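Local coordinates for TRAP-type C4-dicarboxylate:H+ symport system substrate-binding component DctP (Shewanella oneidensis, PDB 4MX6), which binds succinate and, as part of a TRAP-type proton symport system, probably captures C4-dicarboxylates in the periplasm for uptake across the membrane, at residues 118-123 / 329-334; 112-117 / 128-133; 186-191 / 319-324; 159-162 / 166-169. One frame throughout, in Å; residues are numbered along the deposited sequence. Where two conformers were deposited one is given.

Contact 1: 118-123 / 329-334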
loop_
_atom_site.group_PDB
_atom_site.type_symbol
_atom_site.label_atom_id
_atom_site.label_comp_id
_atom_site.label_asym_id
_atom_site.label_seq_id
_atom_site.Cartn_x
_atom_site.Cartn_y
_atom_site.Cartn_z
ATOM N N PRO A 118 5.203 0.990 -12.692
ATOM C CA PRO A 118 4.892 2.418 -12.766
ATOM C C PRO A 118 3.969 2.767 -13.931
ATOM O O PRO A 118 4.184 2.326 -15.060
ATOM C CB PRO A 118 6.272 3.062 -12.924
ATOM C CG PRO A 118 7.168 1.943 -13.441
ATOM C CD PRO A 118 6.648 0.717 -12.798
ATOM N N PHE A 119 2.948 3.556 -13.633
ATOM C CA PHE A 119 1.960 4.027 -14.597
ATOM C C PHE A 119 1.148 2.887 -15.241
ATOM O O PHE A 119 0.538 3.066 -16.293
ATOM C CB PHE A 119 2.606 4.913 -15.675
ATOM C CG PHE A 119 3.213 6.182 -15.127
ATOM C CD1 PHE A 119 2.415 7.252 -14.775
ATOM C CD2 PHE A 119 4.582 6.298 -14.969
ATOM C CE1 PHE A 119 2.985 8.416 -14.271
ATOM C CE2 PHE A 119 5.141 7.457 -14.464
ATOM C CZ PHE A 119 4.339 8.513 -14.123
ATOM N N LEU A 120 1.083 1.734 -14.590
ATOM C CA LEU A 120 0.254 0.647 -15.100
ATOM C C LEU A 120 -1.235 1.000 -15.057
ATOM O O LEU A 120 -1.964 0.782 -16.031
ATOM C CB LEU A 120 0.529 -0.634 -14.316
ATOM C CG LEU A 120 -0.274 -1.868 -14.738
ATOM C CD1 LEU A 120 -0.080 -2.206 -16.215
ATOM C CD2 LEU A 120 0.126 -3.039 -13.844
ATOM N N PHE A 121 -1.682 1.498 -13.908
ATOM C CA PHE A 121 -3.075 1.868 -13.713
ATOM C C PHE A 121 -3.244 3.378 -13.787
ATOM O O PHE A 121 -2.489 4.136 -13.170
ATOM C CB PHE A 121 -3.558 1.388 -12.347
ATOM C CG PHE A 121 -3.427 -0.090 -12.157
ATOM C CD1 PHE A 121 -4.280 -0.971 -12.803
ATOM C CD2 PHE A 121 -2.447 -0.613 -11.333
ATOM C CE1 PHE A 121 -4.156 -2.346 -12.627
ATOM C CE2 PHE A 121 -2.330 -1.990 -11.163
ATOM C CZ PHE A 121 -3.184 -2.843 -11.825
ATOM N N ASN A 122 -4.234 3.826 -14.546
ATOM C CA ASN A 122 -4.467 5.258 -14.692
ATOM C C ASN A 122 -4.929 5.879 -13.380
ATOM O O ASN A 122 -4.554 7.011 -13.027
ATOM C CB ASN A 122 -5.546 5.538 -15.741
ATOM C CG ASN A 122 -5.098 5.225 -17.155
ATOM O OD1 ASN A 122 -3.909 5.058 -17.420
ATOM N ND2 ASN A 122 -6.055 5.160 -18.079
ATOM N N ASP A 123 -5.760 5.134 -12.665
ATOM C CA ASP A 123 -6.436 5.659 -11.494
ATOM C C ASP A 123 -6.998 4.500 -10.672
ATOM O O ASP A 123 -6.853 3.330 -11.050
ATOM C CB ASP A 123 -7.537 6.653 -11.892
ATOM C CG ASP A 123 -8.534 6.066 -12.851
ATOM O OD1 ASP A 123 -8.818 4.855 -12.771
ATOM O OD2 ASP A 123 -9.044 6.837 -13.705
ATOM N N ASP A 329 0.583 -11.955 -19.776
ATOM C CA ASP A 329 -0.874 -12.038 -19.759
ATOM C C ASP A 329 -1.462 -11.191 -18.627
ATOM O O ASP A 329 -2.496 -10.548 -18.797
ATOM C CB ASP A 329 -1.345 -13.499 -19.608
ATOM C CG ASP A 329 -0.942 -14.393 -20.781
ATOM O OD1 ASP A 329 -0.531 -13.871 -21.837
ATOM O OD2 ASP A 329 -1.058 -15.635 -20.644
ATOM N N VAL A 330 -0.807 -11.199 -17.468
ATOM C CA VAL A 330 -1.303 -10.456 -16.315
ATOM C C VAL A 330 -1.134 -8.954 -16.545
ATOM O O VAL A 330 -2.030 -8.170 -16.224
ATOM C CB VAL A 330 -0.631 -10.906 -15.003
ATOM C CG1 VAL A 330 -1.209 -10.139 -13.820
ATOM C CG2 VAL A 330 -0.825 -12.396 -14.808
ATOM N N ILE A 331 0.003 -8.543 -17.105
ATOM C CA ILE A 331 0.211 -7.139 -17.453
ATOM C C ILE A 331 -0.878 -6.695 -18.425
ATOM O O ILE A 331 -1.455 -5.621 -18.265
ATOM C CB ILE A 331 1.622 -6.893 -18.033
ATOM C CG1 ILE A 331 2.667 -7.063 -16.934
ATOM C CG2 ILE A 331 1.720 -5.502 -18.663
ATOM C CD1 ILE A 331 4.085 -7.065 -17.433
ATOM N N GLU A 332 -1.179 -7.532 -19.413
ATOM C CA GLU A 332 -2.189 -7.187 -20.411
ATOM C C GLU A 332 -3.583 -7.069 -19.804
ATOM O O GLU A 332 -4.369 -6.208 -20.201
ATOM C CB GLU A 332 -2.175 -8.189 -21.561
ATOM C CG GLU A 332 -0.994 -7.962 -22.474
ATOM C CD GLU A 332 -0.926 -8.932 -23.628
ATOM O OE1 GLU A 332 -1.692 -9.914 -23.642
ATOM O OE2 GLU A 332 -0.103 -8.702 -24.539
ATOM N N ALA A 333 -3.889 -7.915 -18.831
ATOM C CA ALA A 333 -5.161 -7.809 -18.124
ATOM C C ALA A 333 -5.241 -6.498 -17.342
ATOM O O ALA A 333 -6.292 -5.860 -17.308
ATOM C CB ALA A 333 -5.374 -9.007 -17.197
ATOM N N ALA A 334 -4.135 -6.086 -16.731
ATOM C CA ALA A 334 -4.106 -4.831 -15.999
ATOM C C ALA A 334 -4.253 -3.649 -16.957
ATOM O O ALA A 334 -5.002 -2.706 -16.691
ATOM C CB ALA A 334 -2.819 -4.711 -15.192
#
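Ala-334 pushes its CB into the angle between two large apolar side chains, those of Leu-120 and Phe-121, and this small methyl group is the centre of the contact. On the leucine side the closest approach is from Leu-120 CD2 to Ala-334 CB, 3.6 Å. Leu-120 CG lies 3.8 Å from Ala-334 CB, and Leu-120 CD1 lies 3.9 Å from Ala-334 CB, so the whole branched end of the leucine closes round the methyl. Leucine reaches this position because its CG stands opposite the backbone N (chi1 180°), sending both methyls toward helix 328-337. Leu-120 CD1 also reaches back loosely to the preceding turn, 4.2 Å from Ile-331 O.

Phe-121 approaches more obliquely. Its CE1 lies 3.7 Å from Ala-334 CB and its CZ 3.9 Å from that atom, the methyl lying obliquely off the CE1-CZ side of the ring. Leu-120 CG in turn sits over the centre of one face of the Phe-121 ring, so the two loop neighbours also pack on each other. A residue as small as alanine suits the helix here, since it lets the loop approach closely. The loop itself is tied to the end of the chain by Asn-338, whose side chain bonds Leu-120 O and Asn-122 N.

Contact 1 thus joins the loop before helix 124-132 to the C-terminal helix. Its chemistry is wholly apolar and buried: what holds these residues is close fit and the exclusion of water, while polar bonds to Asn-338 fix the loop alongside.

Contact 2: 112-117 / 128-133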
loop_
_atom_site.group_PDB
_atom_site.type_symbol
_atom_site.label_atom_id
_atom_site.label_comp_id
_atom_site.label_asym_id
_atom_site.label_seq_id
_atom_site.Cartn_x
_atom_site.Cartn_y
_atom_site.Cartn_z
ATOM N N LEU A 112 2.571 -10.627 -7.175
ATOM C CA LEU A 112 1.983 -9.346 -6.788
ATOM C C LEU A 112 2.798 -8.148 -7.273
ATOM O O LEU A 112 2.322 -7.013 -7.197
ATOM C CB LEU A 112 1.737 -9.283 -5.273
ATOM C CG LEU A 112 0.635 -10.244 -4.809
ATOM C CD1 LEU A 112 0.644 -10.403 -3.304
ATOM C CD2 LEU A 112 -0.726 -9.756 -5.274
ATOM N N GLN A 113 3.996 -8.413 -7.801
ATOM C CA GLN A 113 4.851 -7.372 -8.360
ATOM C C GLN A 113 4.145 -6.551 -9.429
ATOM O O GLN A 113 4.499 -5.397 -9.663
ATOM C CB GLN A 113 6.133 -7.989 -8.939
ATOM C CG GLN A 113 7.079 -8.459 -7.868
ATOM C CD GLN A 113 8.408 -8.934 -8.404
ATOM O OE1 GLN A 113 9.456 -8.594 -7.857
ATOM N NE2 GLN A 113 8.384 -9.728 -9.467
ATOM N N VAL A 114 3.163 -7.147 -10.106
ATOM C CA VAL A 114 2.400 -6.427 -11.112
ATOM C C VAL A 114 1.857 -5.099 -10.569
ATOM O O VAL A 114 1.843 -4.097 -11.280
ATOM C CB VAL A 114 1.275 -7.305 -11.704
ATOM C CG1 VAL A 114 0.239 -7.699 -10.659
ATOM C CG2 VAL A 114 0.625 -6.592 -12.893
ATOM N N PHE A 115 1.425 -5.093 -9.314
ATOM C CA PHE A 115 0.826 -3.903 -8.739
ATOM C C PHE A 115 1.789 -2.724 -8.604
ATOM O O PHE A 115 1.343 -1.586 -8.490
ATOM C CB PHE A 115 0.208 -4.228 -7.379
ATOM C CG PHE A 115 -1.116 -4.941 -7.463
ATOM C CD1 PHE A 115 -2.263 -4.254 -7.841
ATOM C CD2 PHE A 115 -1.218 -6.287 -7.124
ATOM C CE1 PHE A 115 -3.479 -4.899 -7.888
ATOM C CE2 PHE A 115 -2.440 -6.935 -7.170
ATOM C CZ PHE A 115 -3.571 -6.237 -7.553
ATOM N N ASP A 116 3.094 -2.994 -8.582
ATOM C CA ASP A 116 4.104 -1.957 -8.406
ATOM C C ASP A 116 4.529 -1.299 -9.715
ATOM O O ASP A 116 5.275 -0.332 -9.695
ATOM C CB ASP A 116 5.350 -2.556 -7.760
ATOM C CG ASP A 116 5.211 -2.775 -6.270
ATOM O OD1 ASP A 116 4.251 -2.238 -5.685
ATOM O OD2 ASP A 116 6.082 -3.471 -5.691
ATOM N N LEU A 117 4.120 -1.844 -10.856
ATOM C CA LEU A 117 4.634 -1.328 -12.131
ATOM C C LEU A 117 4.233 0.141 -12.337
ATOM O O LEU A 117 3.065 0.505 -12.183
ATOM C CB LEU A 117 4.167 -2.194 -13.303
ATOM C CG LEU A 117 4.740 -3.615 -13.323
ATOM C CD1 LEU A 117 4.144 -4.410 -14.464
ATOM C CD2 LEU A 117 6.260 -3.616 -13.428
ATOM N N ASN A 128 -9.215 -1.050 -9.076
ATOM C CA ASN A 128 -10.318 -1.825 -8.544
ATOM C C ASN A 128 -10.849 -2.842 -9.567
ATOM O O ASN A 128 -11.131 -3.986 -9.224
ATOM C CB ASN A 128 -11.439 -0.920 -8.079
ATOM C CG ASN A 128 -12.419 -1.643 -7.234
ATOM O OD1 ASN A 128 -12.112 -1.998 -6.095
ATOM N ND2 ASN A 128 -13.613 -1.859 -7.760
ATOM N N ARG A 129 -11.001 -2.426 -10.820
ATOM C CA ARG A 129 -11.468 -3.359 -11.838
ATOM C C ARG A 129 -10.514 -4.545 -11.964
ATOM O O ARG A 129 -10.944 -5.702 -12.058
ATOM C CB ARG A 129 -11.637 -2.661 -13.190
ATOM C CG ARG A 129 -12.946 -1.911 -13.343
ATOM C CD ARG A 129 -13.137 -1.399 -14.765
ATOM N NE ARG A 129 -12.718 -0.006 -14.899
ATOM C CZ ARG A 129 -13.406 1.025 -14.411
ATOM N NH1 ARG A 129 -14.537 0.821 -13.749
ATOM N NH2 ARG A 129 -12.964 2.263 -14.577
ATOM N N PHE A 130 -9.216 -4.268 -11.973
ATOM C CA PHE A 130 -8.236 -5.349 -12.063
ATOM C C PHE A 130 -8.344 -6.277 -10.847
ATOM O O PHE A 130 -8.377 -7.494 -10.979
ATOM C CB PHE A 130 -6.824 -4.801 -12.199
ATOM C CG PHE A 130 -5.771 -5.865 -12.211
ATOM C CD1 PHE A 130 -5.567 -6.655 -13.330
ATOM C CD2 PHE A 130 -4.993 -6.097 -11.092
ATOM C CE1 PHE A 130 -4.584 -7.639 -13.329
ATOM C CE2 PHE A 130 -4.027 -7.090 -11.083
ATOM C CZ PHE A 130 -3.816 -7.856 -12.203
ATOM N N GLN A 131 -8.418 -5.696 -9.657
ATOM C CA GLN A 131 -8.534 -6.483 -8.432
ATOM C C GLN A 131 -9.760 -7.386 -8.406
ATOM O O GLN A 131 -9.695 -8.500 -7.895
ATOM C CB GLN A 131 -8.557 -5.567 -7.214
ATOM C CG GLN A 131 -7.171 -5.019 -6.873
ATOM C CD GLN A 131 -7.211 -3.886 -5.865
ATOM O OE1 GLN A 131 -8.274 -3.348 -5.535
ATOM N NE2 GLN A 131 -6.045 -3.497 -5.383
ATOM N N GLN A 132 -10.884 -6.890 -8.926
ATOM C CA GLN A 132 -12.147 -7.625 -8.892
ATOM C C GLN A 132 -12.308 -8.591 -10.062
ATOM O O GLN A 132 -13.204 -9.434 -10.042
ATOM C CB GLN A 132 -13.328 -6.651 -8.839
ATOM C CG GLN A 132 -13.374 -5.846 -7.536
ATOM C CD GLN A 132 -13.381 -6.740 -6.306
ATOM O OE1 GLN A 132 -14.217 -7.612 -6.188
ATOM N NE2 GLN A 132 -12.444 -6.525 -5.392
ATOM N N GLY A 133 -11.456 -8.465 -11.074
ATOM C CA GLY A 133 -11.441 -9.395 -12.193
ATOM C C GLY A 133 -10.767 -10.702 -11.828
ATOM O O GLY A 133 -10.280 -10.901 -10.722
#
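In Phe-115 the CG lies opposite the carbonyl carbon (chi1 -77°), whereas in Phe-130 it lies opposite the backbone N (chi1 176°); the two choices carry both rings into the space between the loop and helix 124-132. There they form an offset T-shaped pair, the edge of Phe-130 turned toward the face of Phe-115, with planes at 75° and centroids 5.5 Å apart. The touching edge is the CD2-CE2 side of the helix phenylalanine: Phe-130 CE2 stands 3.7 Å from Phe-115 CZ, and Phe-130 CD2 is 3.7 Å from Phe-115 CE1. Such a pair sets ring hydrogens against a pi cloud and fills a buried region without any polar demand.

Segment 112-117 belongs to the loop that precedes helix 124-132, in a protein of the type 2 periplasmic binding protein fold. Val-114 adds a branch beside the pair, its CG1 4.3 Å from Phe-130 CE2, while helix 328-337 covers Phe-130 through Val-330, Ala-334 and Ala-337.

Gln-131 plays a double part. Its methylene CG lies 3.8 Å from Phe-115 CE1, so the apolar stem packs obliquely on the ring, and the extended chain then carries the amide past it to polar partners: NE2 bonds Asp-245 OD2 and OE1 bonds His-155 NE2. Were the ring of Phe-115 lost to an alanine, the edge of Phe-130 would probably be left without its aromatic face and the Gln-131 stem less firmly held. The Gln-131 side chain lies about 8 Å from that of Tyr-246, a succinate-binding residue.

Contact 3: 186-191 / 319-324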
loop_
_atom_site.group_PDB
_atom_site.type_symbol
_atom_site.label_atom_id
_atom_site.label_comp_id
_atom_site.label_asym_id
_atom_site.label_seq_id
_atom_site.Cartn_x
_atom_site.Cartn_y
_atom_site.Cartn_z
ATOM N N LEU A 186 10.010 -1.387 -7.210
ATOM C CA LEU A 186 10.106 0.028 -6.863
ATOM C C LEU A 186 11.557 0.510 -6.913
ATOM O O LEU A 186 11.825 1.637 -7.318
ATOM C CB LEU A 186 9.444 0.309 -5.512
ATOM C CG LEU A 186 7.967 -0.090 -5.493
ATOM C CD1 LEU A 186 7.384 0.194 -4.128
ATOM C CD2 LEU A 186 7.171 0.627 -6.580
ATOM N N ALA A 187 12.506 -0.347 -6.551
ATOM C CA ALA A 187 13.914 0.010 -6.715
ATOM C C ALA A 187 14.204 0.247 -8.201
ATOM O O ALA A 187 14.863 1.222 -8.571
ATOM C CB ALA A 187 14.815 -1.068 -6.155
ATOM N N ALA A 188 13.717 -0.645 -9.056
ATOM C CA ALA A 188 13.943 -0.528 -10.490
ATOM C C ALA A 188 13.307 0.741 -11.063
ATOM O O ALA A 188 13.873 1.372 -11.965
ATOM C CB ALA A 188 13.423 -1.761 -11.208
ATOM N N GLN A 189 12.146 1.130 -10.541
ATOM C CA GLN A 189 11.489 2.359 -10.946
ATOM C C GLN A 189 12.446 3.540 -10.784
ATOM O O GLN A 189 12.588 4.375 -11.670
ATOM C CB GLN A 189 10.228 2.557 -10.083
ATOM C CG GLN A 189 9.529 3.872 -10.280
ATOM C CD GLN A 189 8.354 4.003 -9.346
ATOM O OE1 GLN A 189 7.241 3.592 -9.662
ATOM N NE2 GLN A 189 8.600 4.537 -8.166
ATOM N N PHE A 190 13.088 3.647 -9.623
ATOM C CA PHE A 190 14.024 4.748 -9.406
ATOM C C PHE A 190 15.344 4.562 -10.158
ATOM O O PHE A 190 15.889 5.537 -10.674
ATOM C CB PHE A 190 14.206 5.028 -7.913
ATOM C CG PHE A 190 12.998 5.687 -7.304
ATOM C CD1 PHE A 190 12.723 7.018 -7.577
ATOM C CD2 PHE A 190 12.101 4.973 -6.525
ATOM C CE1 PHE A 190 11.608 7.621 -7.069
ATOM C CE2 PHE A 190 10.977 5.589 -6.003
ATOM C CZ PHE A 190 10.743 6.910 -6.273
ATOM N N ASP A 191 15.834 3.328 -10.279
ATOM C CA ASP A 191 17.005 3.058 -11.130
ATOM C C ASP A 191 16.777 3.582 -12.556
ATOM O O ASP A 191 17.710 4.047 -13.211
ATOM C CB ASP A 191 17.298 1.549 -11.246
ATOM C CG ASP A 191 17.820 0.917 -9.977
ATOM O OD1 ASP A 191 18.389 1.615 -9.119
ATOM O OD2 ASP A 191 17.673 -0.323 -9.866
ATOM N N TRP A 319 8.613 -2.417 -16.775
ATOM C CA TRP A 319 7.686 -3.496 -17.095
ATOM C C TRP A 319 8.419 -4.601 -17.848
ATOM O O TRP A 319 8.206 -5.783 -17.596
ATOM C CB TRP A 319 6.533 -3.002 -17.947
ATOM C CG TRP A 319 5.706 -1.847 -17.454
ATOM C CD1 TRP A 319 6.009 -0.906 -16.499
ATOM C CD2 TRP A 319 4.421 -1.486 -17.974
ATOM N NE1 TRP A 319 4.982 0.007 -16.411
ATOM C CE2 TRP A 319 3.999 -0.331 -17.296
ATOM C CE3 TRP A 319 3.591 -2.031 -18.964
ATOM C CZ2 TRP A 319 2.790 0.292 -17.571
ATOM C CZ3 TRP A 319 2.380 -1.420 -19.223
ATOM C CH2 TRP A 319 1.995 -0.269 -18.536
ATOM N N SER A 320 9.282 -4.217 -18.784
ATOM C CA SER A 320 10.032 -5.199 -19.566
ATOM C C SER A 320 10.955 -6.036 -18.684
ATOM O O SER A 320 11.116 -7.238 -18.899
ATOM C CB SER A 320 10.816 -4.495 -20.667
ATOM O OG SER A 320 9.903 -3.809 -21.494
ATOM N N LYS A 321 11.559 -5.410 -17.680
ATOM C CA LYS A 321 12.440 -6.128 -16.771
ATOM C C LYS A 321 11.699 -7.222 -15.992
ATOM O O LYS A 321 12.251 -8.282 -15.719
ATOM C CB LYS A 321 13.070 -5.137 -15.802
ATOM C CG LYS A 321 14.017 -5.747 -14.783
ATOM C CD LYS A 321 14.637 -4.676 -13.900
ATOM C CE LYS A 321 15.376 -5.287 -12.729
ATOM N NZ LYS A 321 16.561 -6.047 -13.151
ATOM N N PHE A 322 10.446 -6.962 -15.643
ATOM C CA PHE A 322 9.687 -7.882 -14.800
ATOM C C PHE A 322 8.655 -8.729 -15.547
ATOM O O PHE A 322 7.969 -9.558 -14.940
ATOM C CB PHE A 322 9.035 -7.113 -13.647
ATOM C CG PHE A 322 10.027 -6.657 -12.639
ATOM C CD1 PHE A 322 10.422 -7.510 -11.634
ATOM C CD2 PHE A 322 10.628 -5.415 -12.738
ATOM C CE1 PHE A 322 11.353 -7.117 -10.715
ATOM C CE2 PHE A 322 11.576 -5.018 -11.833
ATOM C CZ PHE A 322 11.950 -5.868 -10.824
ATOM N N GLU A 323 8.558 -8.555 -16.857
ATOM C CA GLU A 323 7.470 -9.191 -17.591
ATOM C C GLU A 323 7.436 -10.717 -17.381
ATOM O O GLU A 323 6.361 -11.309 -17.234
ATOM C CB GLU A 323 7.561 -8.852 -19.077
ATOM C CG GLU A 323 6.410 -9.382 -19.888
ATOM C CD GLU A 323 6.682 -9.241 -21.342
ATOM O OE1 GLU A 323 6.643 -8.086 -21.821
ATOM O OE2 GLU A 323 6.970 -10.286 -21.980
ATOM N N ASP A 324 8.598 -11.364 -17.350
ATOM C CA ASP A 324 8.624 -12.824 -17.155
ATOM C C ASP A 324 8.059 -13.273 -15.805
ATOM O O ASP A 324 7.251 -14.208 -15.750
ATOM C CB ASP A 324 10.041 -13.374 -17.303
ATOM C CG ASP A 324 10.483 -13.457 -18.739
ATOM O OD1 ASP A 324 10.223 -14.497 -19.389
ATOM O OD2 ASP A 324 11.099 -12.481 -19.212
#
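Within 186-191, Ala-188 alone makes the contact with 319-324, and its CB meets two very different partners. The tight side is aromatic: Phe-322 CE2 lies 3.8 Å from Ala-188 CB, with the methyl at the rim of the ring and near its plane. Alanine fits because the CB points at the other helix and its small size allows the edge of a phenylalanine to come up to it. With Phe-322 CG opposite the carbonyl carbon (chi1 -71°), the buried ring is swung toward Ala-188; it also packs on Gln-113 of the neighbouring loop.

Toward solvent the packing thins. Lys-321 stretches out until its CD lies 4.1 Å from Ala-188 CB, and the chain then bends at its last torsion. The ammonium lies beyond: Lys-321 NZ is 6.7 Å from Asp-191 OD2, too far for a salt bridge, although the opposite charges may still attract weakly at that distance.

With only 79 Å² buried in all, this is a modest helix-to-helix touch. Its chemistry implies a graded interface, in which a methyl and a ring edge seal the inner side and the lysine CD borders it, while the charged end, on an exposed residue, can probably stay in water.

Contact 4: 159-162 / 166-169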
loop_
_atom_site.group_PDB
_atom_site.type_symbol
_atom_site.label_atom_id
_atom_site.label_comp_id
_atom_site.label_asym_id
_atom_site.label_seq_id
_atom_site.Cartn_x
_atom_site.Cartn_y
_atom_site.Cartn_z
ATOM N N LYS A 159 0.194 7.015 -5.709
ATOM C CA LYS A 159 1.382 7.634 -5.139
ATOM C C LYS A 159 1.779 8.917 -5.854
ATOM O O LYS A 159 1.660 9.023 -7.071
ATOM C CB LYS A 159 2.556 6.640 -5.189
ATOM C CG LYS A 159 2.322 5.366 -4.379
ATOM C CD LYS A 159 3.503 4.407 -4.399
ATOM C CE LYS A 159 3.752 3.874 -5.800
ATOM N NZ LYS A 159 4.773 2.804 -5.820
ATOM N N GLN A 160 2.277 9.862 -5.054
ATOM C CA GLN A 160 2.880 11.106 -5.498
ATOM C C GLN A 160 4.342 11.101 -5.081
ATOM O O GLN A 160 4.693 10.534 -4.045
ATOM C CB GLN A 160 2.192 12.302 -4.826
ATOM C CG GLN A 160 0.683 12.218 -4.710
ATOM C CD GLN A 160 -0.027 11.907 -6.015
ATOM O OE1 GLN A 160 0.469 12.190 -7.092
ATOM N NE2 GLN A 160 -1.214 11.333 -5.914
ATOM N N PHE A 161 5.208 11.752 -5.858
ATOM C CA PHE A 161 6.587 11.958 -5.430
ATOM C C PHE A 161 6.691 13.156 -4.479
ATOM O O PHE A 161 6.021 14.172 -4.675
ATOM C CB PHE A 161 7.497 12.295 -6.617
ATOM C CG PHE A 161 7.640 11.214 -7.652
ATOM C CD1 PHE A 161 8.151 9.957 -7.336
ATOM C CD2 PHE A 161 7.334 11.485 -8.971
ATOM C CE1 PHE A 161 8.318 8.991 -8.325
ATOM C CE2 PHE A 161 7.508 10.534 -9.952
ATOM C CZ PHE A 161 7.993 9.287 -9.628
ATOM N N THR A 162 7.575 13.057 -3.493
ATOM C CA THR A 162 8.033 14.243 -2.777
ATOM C C THR A 162 9.546 14.304 -2.845
ATOM O O THR A 162 10.225 13.272 -2.954
ATOM C CB THR A 162 7.570 14.281 -1.297
ATOM O OG1 THR A 162 8.250 13.278 -0.533
ATOM C CG2 THR A 162 6.080 14.047 -1.193
ATOM N N PRO A 166 11.170 20.347 -7.529
ATOM C CA PRO A 166 10.107 19.830 -8.398
ATOM C C PRO A 166 10.587 18.651 -9.223
ATOM O O PRO A 166 11.742 18.622 -9.652
ATOM C CB PRO A 166 9.788 21.009 -9.322
ATOM C CG PRO A 166 10.281 22.206 -8.619
ATOM C CD PRO A 166 11.453 21.769 -7.784
ATOM N N LEU A 167 9.699 17.704 -9.475
ATOM C CA LEU A 167 10.037 16.537 -10.287
ATOM C C LEU A 167 9.217 16.534 -11.588
ATOM O O LEU A 167 8.505 15.579 -11.935
ATOM C CB LEU A 167 9.887 15.248 -9.469
ATOM C CG LEU A 167 10.872 15.199 -8.282
ATOM C CD1 LEU A 167 10.463 14.131 -7.287
ATOM C CD2 LEU A 167 12.298 14.976 -8.751
ATOM N N LYS A 168 9.371 17.635 -12.315
ATOM C CA LYS A 168 8.626 17.884 -13.536
ATOM C C LYS A 168 8.954 16.894 -14.637
ATOM O O LYS A 168 8.085 16.501 -15.413
ATOM C CB LYS A 168 8.946 19.289 -14.041
ATOM C CG LYS A 168 8.231 20.385 -13.289
ATOM C CD LYS A 168 6.767 20.381 -13.684
ATOM C CE LYS A 168 6.134 21.744 -13.556
ATOM N NZ LYS A 168 4.848 21.775 -14.305
ATOM N N GLN A 169 10.219 16.505 -14.705
ATOM C CA GLN A 169 10.684 15.579 -15.727
ATOM C C GLN A 169 11.588 14.554 -15.090
ATOM O O GLN A 169 12.177 14.808 -14.033
ATOM C CB GLN A 169 11.450 16.317 -16.819
ATOM C CG GLN A 169 10.618 17.341 -17.560
ATOM C CD GLN A 169 11.439 18.185 -18.502
ATOM O OE1 GLN A 169 12.104 19.128 -18.081
ATOM N NE2 GLN A 169 11.396 17.856 -19.787
#
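Phe-161 and Leu-167 meet where the chain passes from strand 160-163 into the following loop. The strand is an inner one of a four-stranded mixed sheet, flanked by antiparallel strands 217-219 and 235-237, in this type 2 periplasmic binding protein fold. The contact links the strand to the loop that leaves it.

The apolar interaction rests on one methyl. Leu-167 CD1 lies 3.6 Å from Phe-161 CB and 4.1 Å from Phe-161 CG, so it touches the root of the aromatic side chain more than the far end of its ring. The two side chains cross at about a right angle. Each CB bond is aimed at the other segment, and Leu-167, with CG opposite its carbonyl carbon (chi1 -64°), brings CD1 against the phenylalanine CB. A branched leucine suits the loop because its methyl can fit against the phenylalanine stem; beyond it, the Phe-161 ring stacks on His-241.

Polar bonds hold the two backbones from outside the pair. Strand 235-237 serves both segments through Thr-237, whose backbone bonds that of Phe-161 and whose OG1 bonds Leu-167 N. The CB of Thr-162 points away from the loop, and its hydroxyl OG1 is hydrogen-bonded to Gln-233 and Gln-217; its side chain is about 7 Å from that of the succinate-binding Asn-219. Its backbone still lies beside the leucine, with Thr-162 O 4.4 Å from Leu-167 CD1.

Contacts 1 and 2 are the closest neighbours, with centres 7 Å apart, and their segments interleave along the chain: 112-117, 118-123, 128-133, then 329-334. Phe-130 packs against both Phe-121 and Ala-334, so the two contacts form one apolar cluster. Contact 4 follows contact 2 and precedes contact 3, both within the span between the segments of contact 1. The centres of contacts 3 and 1 are 13 Å apart, bridged by Trp-319, whose NE1 hydrogen-bonds Pro-118 O. The centre of contact 4 lies 18 to 23 Å from the others, yet Phe-161 touches Phe-190 of helix 184-191. The consecutive C-terminal helices 305-326 and 328-337 thus pack on segments some 130 to 210 residues earlier, tying them into one body.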